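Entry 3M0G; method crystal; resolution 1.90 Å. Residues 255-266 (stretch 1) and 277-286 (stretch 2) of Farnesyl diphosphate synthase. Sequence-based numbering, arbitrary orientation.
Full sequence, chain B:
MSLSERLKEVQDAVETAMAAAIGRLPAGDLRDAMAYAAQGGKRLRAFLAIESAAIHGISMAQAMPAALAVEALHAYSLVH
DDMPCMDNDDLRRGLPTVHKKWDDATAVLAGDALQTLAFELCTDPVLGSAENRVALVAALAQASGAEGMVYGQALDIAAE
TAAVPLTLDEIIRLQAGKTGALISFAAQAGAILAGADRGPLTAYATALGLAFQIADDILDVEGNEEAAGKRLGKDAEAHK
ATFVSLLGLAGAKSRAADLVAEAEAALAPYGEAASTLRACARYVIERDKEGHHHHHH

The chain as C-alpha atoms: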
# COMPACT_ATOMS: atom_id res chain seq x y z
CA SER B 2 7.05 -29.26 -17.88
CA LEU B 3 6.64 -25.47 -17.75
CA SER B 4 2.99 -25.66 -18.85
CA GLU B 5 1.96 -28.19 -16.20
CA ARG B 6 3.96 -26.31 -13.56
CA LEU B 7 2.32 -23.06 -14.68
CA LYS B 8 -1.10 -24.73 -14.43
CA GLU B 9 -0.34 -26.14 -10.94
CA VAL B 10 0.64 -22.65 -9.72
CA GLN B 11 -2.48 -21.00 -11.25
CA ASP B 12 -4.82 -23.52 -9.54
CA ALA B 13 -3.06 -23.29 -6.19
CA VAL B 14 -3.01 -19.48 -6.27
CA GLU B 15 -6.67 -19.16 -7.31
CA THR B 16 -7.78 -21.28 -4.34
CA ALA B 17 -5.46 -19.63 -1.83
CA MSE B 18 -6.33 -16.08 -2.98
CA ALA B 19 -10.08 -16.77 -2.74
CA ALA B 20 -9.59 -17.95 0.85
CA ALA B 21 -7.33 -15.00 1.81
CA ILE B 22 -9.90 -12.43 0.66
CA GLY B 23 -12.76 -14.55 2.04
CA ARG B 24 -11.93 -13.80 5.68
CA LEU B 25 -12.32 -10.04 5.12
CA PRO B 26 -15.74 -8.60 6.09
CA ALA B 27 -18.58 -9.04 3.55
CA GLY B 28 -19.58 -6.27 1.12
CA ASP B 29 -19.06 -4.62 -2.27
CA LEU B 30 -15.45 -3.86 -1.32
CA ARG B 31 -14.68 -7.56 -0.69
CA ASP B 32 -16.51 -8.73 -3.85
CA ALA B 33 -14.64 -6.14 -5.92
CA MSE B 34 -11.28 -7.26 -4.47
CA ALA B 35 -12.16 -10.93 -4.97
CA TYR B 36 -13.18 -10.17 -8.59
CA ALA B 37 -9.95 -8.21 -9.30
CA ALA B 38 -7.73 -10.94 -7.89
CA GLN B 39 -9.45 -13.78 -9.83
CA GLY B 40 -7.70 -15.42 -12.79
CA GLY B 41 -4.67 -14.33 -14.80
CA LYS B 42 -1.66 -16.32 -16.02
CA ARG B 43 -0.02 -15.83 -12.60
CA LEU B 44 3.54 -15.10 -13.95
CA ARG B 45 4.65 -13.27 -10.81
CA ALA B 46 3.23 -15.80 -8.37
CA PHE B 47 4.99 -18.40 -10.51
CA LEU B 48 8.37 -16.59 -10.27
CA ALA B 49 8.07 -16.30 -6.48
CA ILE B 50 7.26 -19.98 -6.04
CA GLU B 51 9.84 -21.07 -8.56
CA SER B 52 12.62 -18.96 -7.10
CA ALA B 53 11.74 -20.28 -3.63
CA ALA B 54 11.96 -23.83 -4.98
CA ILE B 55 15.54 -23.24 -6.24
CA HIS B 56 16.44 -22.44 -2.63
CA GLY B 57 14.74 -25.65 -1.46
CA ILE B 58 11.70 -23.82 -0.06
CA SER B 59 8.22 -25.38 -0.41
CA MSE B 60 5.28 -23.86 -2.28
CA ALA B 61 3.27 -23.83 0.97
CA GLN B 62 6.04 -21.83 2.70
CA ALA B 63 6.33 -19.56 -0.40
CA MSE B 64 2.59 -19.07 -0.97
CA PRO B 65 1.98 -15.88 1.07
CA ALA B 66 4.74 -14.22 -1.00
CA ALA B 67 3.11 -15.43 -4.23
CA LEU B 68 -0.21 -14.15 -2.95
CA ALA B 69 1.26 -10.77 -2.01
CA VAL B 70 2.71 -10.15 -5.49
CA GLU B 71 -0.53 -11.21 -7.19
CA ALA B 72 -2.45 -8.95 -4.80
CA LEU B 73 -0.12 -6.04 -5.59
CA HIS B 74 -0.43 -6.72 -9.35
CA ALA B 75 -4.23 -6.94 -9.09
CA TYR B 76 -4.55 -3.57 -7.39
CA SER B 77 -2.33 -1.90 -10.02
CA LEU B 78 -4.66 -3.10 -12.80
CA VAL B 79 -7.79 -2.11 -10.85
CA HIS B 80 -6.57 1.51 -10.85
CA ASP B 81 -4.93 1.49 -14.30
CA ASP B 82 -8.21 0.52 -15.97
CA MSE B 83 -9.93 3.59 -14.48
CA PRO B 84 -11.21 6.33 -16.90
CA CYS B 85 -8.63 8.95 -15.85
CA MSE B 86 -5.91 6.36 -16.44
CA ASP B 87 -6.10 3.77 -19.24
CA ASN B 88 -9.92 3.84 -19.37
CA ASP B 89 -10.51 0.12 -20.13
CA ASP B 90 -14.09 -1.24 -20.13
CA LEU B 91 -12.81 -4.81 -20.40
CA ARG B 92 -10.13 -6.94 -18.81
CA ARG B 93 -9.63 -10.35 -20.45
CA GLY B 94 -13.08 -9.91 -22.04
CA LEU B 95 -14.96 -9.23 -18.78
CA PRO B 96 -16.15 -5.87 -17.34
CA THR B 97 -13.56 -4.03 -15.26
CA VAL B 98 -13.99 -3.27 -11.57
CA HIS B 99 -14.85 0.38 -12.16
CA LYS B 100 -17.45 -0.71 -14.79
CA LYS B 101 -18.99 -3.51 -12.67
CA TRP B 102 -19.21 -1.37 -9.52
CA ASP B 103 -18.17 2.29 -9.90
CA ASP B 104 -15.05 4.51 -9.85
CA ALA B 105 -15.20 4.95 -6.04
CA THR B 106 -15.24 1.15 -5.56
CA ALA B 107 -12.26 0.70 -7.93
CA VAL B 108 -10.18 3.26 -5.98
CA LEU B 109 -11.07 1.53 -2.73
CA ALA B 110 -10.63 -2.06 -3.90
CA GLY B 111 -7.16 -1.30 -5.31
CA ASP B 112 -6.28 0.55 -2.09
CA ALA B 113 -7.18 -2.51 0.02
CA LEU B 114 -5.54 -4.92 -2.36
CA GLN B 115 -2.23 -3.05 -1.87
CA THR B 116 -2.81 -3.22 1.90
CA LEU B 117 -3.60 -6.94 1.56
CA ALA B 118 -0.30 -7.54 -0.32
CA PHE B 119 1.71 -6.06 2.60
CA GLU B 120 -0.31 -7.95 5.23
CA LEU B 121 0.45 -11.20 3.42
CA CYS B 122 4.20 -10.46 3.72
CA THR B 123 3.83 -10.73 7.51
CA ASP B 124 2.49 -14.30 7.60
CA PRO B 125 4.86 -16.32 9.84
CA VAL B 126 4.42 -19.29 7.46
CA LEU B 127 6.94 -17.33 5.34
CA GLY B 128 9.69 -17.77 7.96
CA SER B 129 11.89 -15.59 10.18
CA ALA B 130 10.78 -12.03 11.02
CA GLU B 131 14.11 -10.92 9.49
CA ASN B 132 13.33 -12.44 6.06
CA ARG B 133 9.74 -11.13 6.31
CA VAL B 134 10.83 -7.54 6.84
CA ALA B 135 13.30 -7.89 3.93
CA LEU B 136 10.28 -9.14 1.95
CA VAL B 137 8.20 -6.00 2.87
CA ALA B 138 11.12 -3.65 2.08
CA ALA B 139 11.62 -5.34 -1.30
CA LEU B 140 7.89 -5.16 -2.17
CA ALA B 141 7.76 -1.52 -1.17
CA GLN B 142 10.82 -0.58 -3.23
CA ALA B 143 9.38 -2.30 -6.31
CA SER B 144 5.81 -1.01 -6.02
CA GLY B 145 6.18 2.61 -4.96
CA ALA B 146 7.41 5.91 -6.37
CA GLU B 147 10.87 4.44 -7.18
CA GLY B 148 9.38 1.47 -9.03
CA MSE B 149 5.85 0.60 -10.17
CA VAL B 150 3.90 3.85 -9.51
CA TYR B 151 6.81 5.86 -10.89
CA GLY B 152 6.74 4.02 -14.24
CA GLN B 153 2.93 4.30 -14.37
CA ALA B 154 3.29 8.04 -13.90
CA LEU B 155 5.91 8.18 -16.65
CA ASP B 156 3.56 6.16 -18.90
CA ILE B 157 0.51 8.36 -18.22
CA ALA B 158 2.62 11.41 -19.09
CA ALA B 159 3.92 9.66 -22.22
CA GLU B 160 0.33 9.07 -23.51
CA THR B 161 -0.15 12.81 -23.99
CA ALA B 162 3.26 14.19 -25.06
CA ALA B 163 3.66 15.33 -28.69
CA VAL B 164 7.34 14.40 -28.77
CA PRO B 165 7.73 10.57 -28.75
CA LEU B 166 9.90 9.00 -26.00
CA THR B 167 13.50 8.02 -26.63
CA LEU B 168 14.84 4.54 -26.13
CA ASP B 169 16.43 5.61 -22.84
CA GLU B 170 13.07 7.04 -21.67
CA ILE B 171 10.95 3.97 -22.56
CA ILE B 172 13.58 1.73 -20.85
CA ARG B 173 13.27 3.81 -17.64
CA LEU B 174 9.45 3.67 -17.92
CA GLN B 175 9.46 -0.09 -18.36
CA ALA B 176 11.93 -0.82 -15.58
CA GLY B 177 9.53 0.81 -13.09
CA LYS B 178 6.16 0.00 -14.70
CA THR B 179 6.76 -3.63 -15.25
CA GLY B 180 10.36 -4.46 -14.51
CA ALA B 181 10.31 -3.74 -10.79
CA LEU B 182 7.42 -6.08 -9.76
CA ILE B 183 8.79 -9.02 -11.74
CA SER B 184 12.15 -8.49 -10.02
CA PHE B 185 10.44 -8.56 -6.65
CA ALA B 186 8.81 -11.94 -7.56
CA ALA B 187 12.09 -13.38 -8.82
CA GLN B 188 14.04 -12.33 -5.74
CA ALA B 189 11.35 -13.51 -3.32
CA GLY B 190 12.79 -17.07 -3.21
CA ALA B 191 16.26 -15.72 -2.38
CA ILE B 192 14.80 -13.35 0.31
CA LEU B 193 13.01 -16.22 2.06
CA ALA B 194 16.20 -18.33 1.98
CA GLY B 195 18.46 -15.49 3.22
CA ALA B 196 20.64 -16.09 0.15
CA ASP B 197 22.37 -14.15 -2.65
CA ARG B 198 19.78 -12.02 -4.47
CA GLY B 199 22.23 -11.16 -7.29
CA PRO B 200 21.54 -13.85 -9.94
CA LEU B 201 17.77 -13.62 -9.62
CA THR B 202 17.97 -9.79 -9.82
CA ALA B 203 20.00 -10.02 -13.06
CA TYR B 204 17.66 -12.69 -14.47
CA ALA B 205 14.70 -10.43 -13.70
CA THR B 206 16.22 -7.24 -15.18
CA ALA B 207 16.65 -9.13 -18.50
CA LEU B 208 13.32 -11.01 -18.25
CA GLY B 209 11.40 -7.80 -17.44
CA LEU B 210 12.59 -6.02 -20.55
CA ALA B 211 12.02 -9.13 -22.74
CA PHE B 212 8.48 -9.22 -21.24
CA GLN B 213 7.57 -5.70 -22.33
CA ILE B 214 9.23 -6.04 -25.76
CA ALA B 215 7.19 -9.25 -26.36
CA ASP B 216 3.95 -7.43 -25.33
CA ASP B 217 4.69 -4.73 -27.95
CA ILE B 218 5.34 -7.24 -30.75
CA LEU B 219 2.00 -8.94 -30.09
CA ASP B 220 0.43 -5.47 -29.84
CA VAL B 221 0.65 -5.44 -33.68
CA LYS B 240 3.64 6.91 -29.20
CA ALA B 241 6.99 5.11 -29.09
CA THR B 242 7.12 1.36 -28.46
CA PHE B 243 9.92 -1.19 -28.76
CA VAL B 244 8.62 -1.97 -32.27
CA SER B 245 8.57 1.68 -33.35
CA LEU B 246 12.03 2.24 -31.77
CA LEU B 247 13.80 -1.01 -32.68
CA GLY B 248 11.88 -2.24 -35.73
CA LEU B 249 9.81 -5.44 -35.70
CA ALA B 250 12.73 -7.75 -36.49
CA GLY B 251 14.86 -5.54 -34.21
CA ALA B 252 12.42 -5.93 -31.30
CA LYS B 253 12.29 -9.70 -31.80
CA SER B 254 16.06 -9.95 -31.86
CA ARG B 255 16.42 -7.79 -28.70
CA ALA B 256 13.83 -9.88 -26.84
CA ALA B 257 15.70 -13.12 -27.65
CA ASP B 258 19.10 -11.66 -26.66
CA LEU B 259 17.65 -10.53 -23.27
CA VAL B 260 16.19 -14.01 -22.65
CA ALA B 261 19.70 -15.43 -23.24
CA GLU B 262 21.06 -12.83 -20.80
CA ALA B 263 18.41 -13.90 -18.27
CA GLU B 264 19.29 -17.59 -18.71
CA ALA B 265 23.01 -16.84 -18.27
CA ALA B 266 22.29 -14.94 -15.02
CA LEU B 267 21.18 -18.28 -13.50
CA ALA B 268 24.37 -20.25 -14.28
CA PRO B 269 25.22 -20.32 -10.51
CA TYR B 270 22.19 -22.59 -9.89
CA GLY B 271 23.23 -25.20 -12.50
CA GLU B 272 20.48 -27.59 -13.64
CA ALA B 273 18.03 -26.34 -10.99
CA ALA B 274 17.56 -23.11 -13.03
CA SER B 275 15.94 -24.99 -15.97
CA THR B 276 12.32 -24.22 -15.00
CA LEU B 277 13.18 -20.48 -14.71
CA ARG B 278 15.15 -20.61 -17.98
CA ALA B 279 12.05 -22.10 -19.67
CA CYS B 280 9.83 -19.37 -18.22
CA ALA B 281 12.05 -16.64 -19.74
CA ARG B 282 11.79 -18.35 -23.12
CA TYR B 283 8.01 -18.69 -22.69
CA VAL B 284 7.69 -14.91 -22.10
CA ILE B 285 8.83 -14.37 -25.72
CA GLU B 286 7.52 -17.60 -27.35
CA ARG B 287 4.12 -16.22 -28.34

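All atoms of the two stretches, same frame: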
# COMPACT_ATOMS: atom_id res chain seq x y z
N ARG B 255 16.10 -8.29 -30.05
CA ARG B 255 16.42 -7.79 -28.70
C ARG B 255 15.82 -8.69 -27.62
O ARG B 255 16.49 -9.05 -26.65
CB ARG B 255 15.94 -6.34 -28.54
CG ARG B 255 16.42 -5.61 -27.27
CD ARG B 255 17.92 -5.28 -27.34
NE ARG B 255 18.41 -4.61 -26.14
CZ ARG B 255 19.40 -5.04 -25.37
NH1 ARG B 255 20.05 -6.17 -25.65
NH2 ARG B 255 19.75 -4.33 -24.31
N ALA B 256 14.55 -9.05 -27.80
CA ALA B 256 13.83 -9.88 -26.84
C ALA B 256 14.53 -11.23 -26.65
O ALA B 256 14.61 -11.73 -25.52
CB ALA B 256 12.38 -10.07 -27.28
N ALA B 257 15.05 -11.80 -27.73
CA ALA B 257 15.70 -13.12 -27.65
C ALA B 257 17.09 -13.00 -27.00
O ALA B 257 17.47 -13.85 -26.23
CB ALA B 257 15.80 -13.76 -29.03
N ASP B 258 17.81 -11.93 -27.31
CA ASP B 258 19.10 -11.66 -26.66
C ASP B 258 18.97 -11.43 -25.14
O ASP B 258 19.85 -11.83 -24.38
CB ASP B 258 19.81 -10.47 -27.31
CG ASP B 258 20.42 -10.80 -28.68
OD1 ASP B 258 20.20 -11.92 -29.22
OD2 ASP B 258 21.13 -9.93 -29.22
N LEU B 259 17.89 -10.78 -24.71
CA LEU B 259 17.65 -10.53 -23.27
C LEU B 259 17.26 -11.81 -22.53
O LEU B 259 17.65 -12.01 -21.39
CB LEU B 259 16.62 -9.43 -23.06
CG LEU B 259 17.03 -8.00 -23.40
CD1 LEU B 259 15.79 -7.17 -23.50
CD2 LEU B 259 18.03 -7.41 -22.38
N VAL B 260 16.52 -12.69 -23.20
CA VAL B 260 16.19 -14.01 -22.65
C VAL B 260 17.46 -14.86 -22.47
O VAL B 260 17.57 -15.61 -21.50
CB VAL B 260 15.12 -14.73 -23.50
CG1 VAL B 260 15.03 -16.22 -23.18
CG2 VAL B 260 13.76 -14.05 -23.29
N ALA B 261 18.42 -14.72 -23.37
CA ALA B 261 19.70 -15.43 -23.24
C ALA B 261 20.50 -14.81 -22.10
O ALA B 261 21.21 -15.52 -21.39
CB ALA B 261 20.48 -15.41 -24.55
N GLU B 262 20.38 -13.50 -21.90
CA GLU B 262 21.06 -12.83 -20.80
C GLU B 262 20.46 -13.29 -19.46
O GLU B 262 21.19 -13.47 -18.49
CB GLU B 262 20.96 -11.30 -20.89
CG GLU B 262 21.40 -10.69 -22.22
CD GLU B 262 22.87 -10.30 -22.26
OE1 GLU B 262 23.74 -11.19 -22.14
OE2 GLU B 262 23.16 -9.10 -22.45
N ALA B 263 19.13 -13.46 -19.45
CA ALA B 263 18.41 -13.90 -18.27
C ALA B 263 18.77 -15.33 -17.90
O ALA B 263 18.93 -15.64 -16.72
CB ALA B 263 16.92 -13.77 -18.48
N GLU B 264 18.89 -16.19 -18.90
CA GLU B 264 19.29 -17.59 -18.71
C GLU B 264 20.71 -17.71 -18.18
O GLU B 264 21.01 -18.60 -17.38
CB GLU B 264 19.23 -18.37 -20.02
CG GLU B 264 17.84 -18.77 -20.48
CD GLU B 264 17.88 -19.53 -21.78
OE1 GLU B 264 18.01 -18.89 -22.85
OE2 GLU B 264 17.82 -20.77 -21.73
N ALA B 265 21.59 -16.83 -18.68
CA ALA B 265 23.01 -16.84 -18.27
C ALA B 265 23.15 -16.36 -16.82
O ALA B 265 24.00 -16.85 -16.09
CB ALA B 265 23.84 -15.96 -19.22
N ALA B 266 22.30 -15.41 -16.42
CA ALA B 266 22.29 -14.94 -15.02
C ALA B 266 22.10 -16.06 -13.99
O ALA B 266 22.50 -15.91 -12.82
CB ALA B 266 21.25 -13.85 -14.83
N LEU B 277 13.11 -21.93 -14.48
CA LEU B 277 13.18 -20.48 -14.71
C LEU B 277 13.72 -20.07 -16.08
O LEU B 277 13.30 -19.04 -16.63
CB LEU B 277 13.98 -19.78 -13.61
CG LEU B 277 13.36 -19.65 -12.22
CD1 LEU B 277 14.24 -18.82 -11.31
CD2 LEU B 277 11.99 -19.03 -12.31
N ARG B 278 14.67 -20.83 -16.61
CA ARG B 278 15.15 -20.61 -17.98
C ARG B 278 14.02 -20.82 -18.99
O ARG B 278 13.87 -20.03 -19.90
CB ARG B 278 16.38 -21.50 -18.29
CG ARG B 278 17.65 -21.04 -17.55
CD ARG B 278 18.86 -21.97 -17.76
NE ARG B 278 20.10 -21.21 -17.56
CZ ARG B 278 21.29 -21.74 -17.30
NH1 ARG B 278 21.44 -23.05 -17.19
NH2 ARG B 278 22.34 -20.94 -17.14
N ALA B 279 13.20 -21.84 -18.78
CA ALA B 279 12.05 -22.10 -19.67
C ALA B 279 11.00 -20.99 -19.60
O ALA B 279 10.42 -20.60 -20.62
CB ALA B 279 11.44 -23.49 -19.39
N CYS B 280 10.78 -20.46 -18.39
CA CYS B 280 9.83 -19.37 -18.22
C CYS B 280 10.25 -18.13 -19.01
O CYS B 280 9.40 -17.47 -19.61
CB CYS B 280 9.67 -19.02 -16.74
SG CYS B 280 8.45 -17.71 -16.46
N ALA B 281 11.54 -17.81 -19.01
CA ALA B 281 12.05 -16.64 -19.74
C ALA B 281 11.81 -16.80 -21.23
O ALA B 281 11.46 -15.85 -21.93
CB ALA B 281 13.53 -16.44 -19.46
N ARG B 282 11.99 -18.02 -21.72
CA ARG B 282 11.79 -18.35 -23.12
C ARG B 282 10.30 -18.28 -23.47
O ARG B 282 9.92 -17.78 -24.53
CB ARG B 282 12.33 -19.76 -23.41
CG ARG B 282 13.83 -19.86 -23.31
CD ARG B 282 14.34 -21.06 -24.06
NE ARG B 282 13.91 -22.33 -23.48
CZ ARG B 282 14.46 -22.92 -22.42
NH1 ARG B 282 15.48 -22.34 -21.79
NH2 ARG B 282 13.98 -24.09 -21.99
N TYR B 283 9.46 -18.77 -22.56
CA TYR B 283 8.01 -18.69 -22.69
C TYR B 283 7.52 -17.23 -22.81
O TYR B 283 6.62 -16.95 -23.60
CB TYR B 283 7.35 -19.42 -21.52
CG TYR B 283 5.96 -18.96 -21.10
CD1 TYR B 283 5.78 -18.14 -19.99
CD2 TYR B 283 4.82 -19.37 -21.80
CE1 TYR B 283 4.51 -17.72 -19.59
CE2 TYR B 283 3.55 -18.97 -21.41
CZ TYR B 283 3.40 -18.15 -20.30
OH TYR B 283 2.13 -17.74 -19.91
N VAL B 284 8.12 -16.31 -22.05
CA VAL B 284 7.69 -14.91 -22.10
C VAL B 284 7.70 -14.37 -23.54
O VAL B 284 6.84 -13.57 -23.90
CB VAL B 284 8.49 -13.96 -21.14
CG1 VAL B 284 9.88 -13.66 -21.67
CG2 VAL B 284 7.74 -12.67 -20.95
N ILE B 285 8.65 -14.83 -24.34
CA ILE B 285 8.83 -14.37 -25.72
C ILE B 285 8.38 -15.36 -26.80
O ILE B 285 8.45 -15.04 -27.99
CB ILE B 285 10.30 -13.91 -26.00
CG1 ILE B 285 11.27 -15.09 -25.96
CG2 ILE B 285 10.72 -12.78 -25.06
CD1 ILE B 285 12.61 -14.82 -26.62
N GLU B 286 7.95 -16.56 -26.40
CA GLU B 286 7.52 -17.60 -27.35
C GLU B 286 6.03 -17.56 -27.64
O GLU B 286 5.34 -18.59 -27.54
CB GLU B 286 7.90 -18.99 -26.84
CG GLU B 286 9.27 -19.48 -27.26
CD GLU B 286 9.90 -20.39 -26.21
OE1 GLU B 286 11.09 -20.17 -25.89
OE2 GLU B 286 9.21 -21.30 -25.70

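The two stretches are largely helical and run nearly antiparallel, with 169° between their N-to-C directions and a closest axial approach of 9.2 Å. Because the helices run in opposite senses, advancing along stretch 1 means retreating along stretch 2: A256 lies nearest I285, V260 nearest A281 and E264 nearest R278, the CA-CA separation falling from 6.8 Å (A256 to I285) to 5.7 Å (V260 to A281) and 5.2 Å (E264 to R278).

R255 makes no contact with stretch 2. A256 directs its methyl group toward it, and its CB lies 3.9 Å from CG2 of I285. The neighbouring A257 is turned sideways yet still reaches the same isoleucine, CB to CD1 at 4.1 Å, so two small residues accommodate one larger apolar side chain. D258 and L259 make no contact.

V260 is the apolar centre of the packing. Its side chain fits as a knob among A281, R282, V284 and I285, with CG1 4.0 Å from CB of A281 and CG2 3.6 Å from CD1 of I285. CG1 also meets the aliphatic part of R282, 3.8 Å from its CG. One turn further on, A263 points toward A281, their CB atoms 4.4 Å apart, a loose apolar contact between two methyl groups.

At E264 the chemistry becomes polar. Its backbone carbonyl O accepts two hydrogen bonds from R278, from NE at 2.8 Å and NH2 at 2.7 Å, so the guanidinium edge grips a single acceptor. The aliphatic portions of the two side chains pack alongside, CG of E264 to CG of R278 at 3.7 Å. The carboxylate engages a second arginine: OE2 of E264 forms a salt bridge with NH1 of R282 at 2.8 Å, although the hydrogen bond within it is weak, with an angle of 124°.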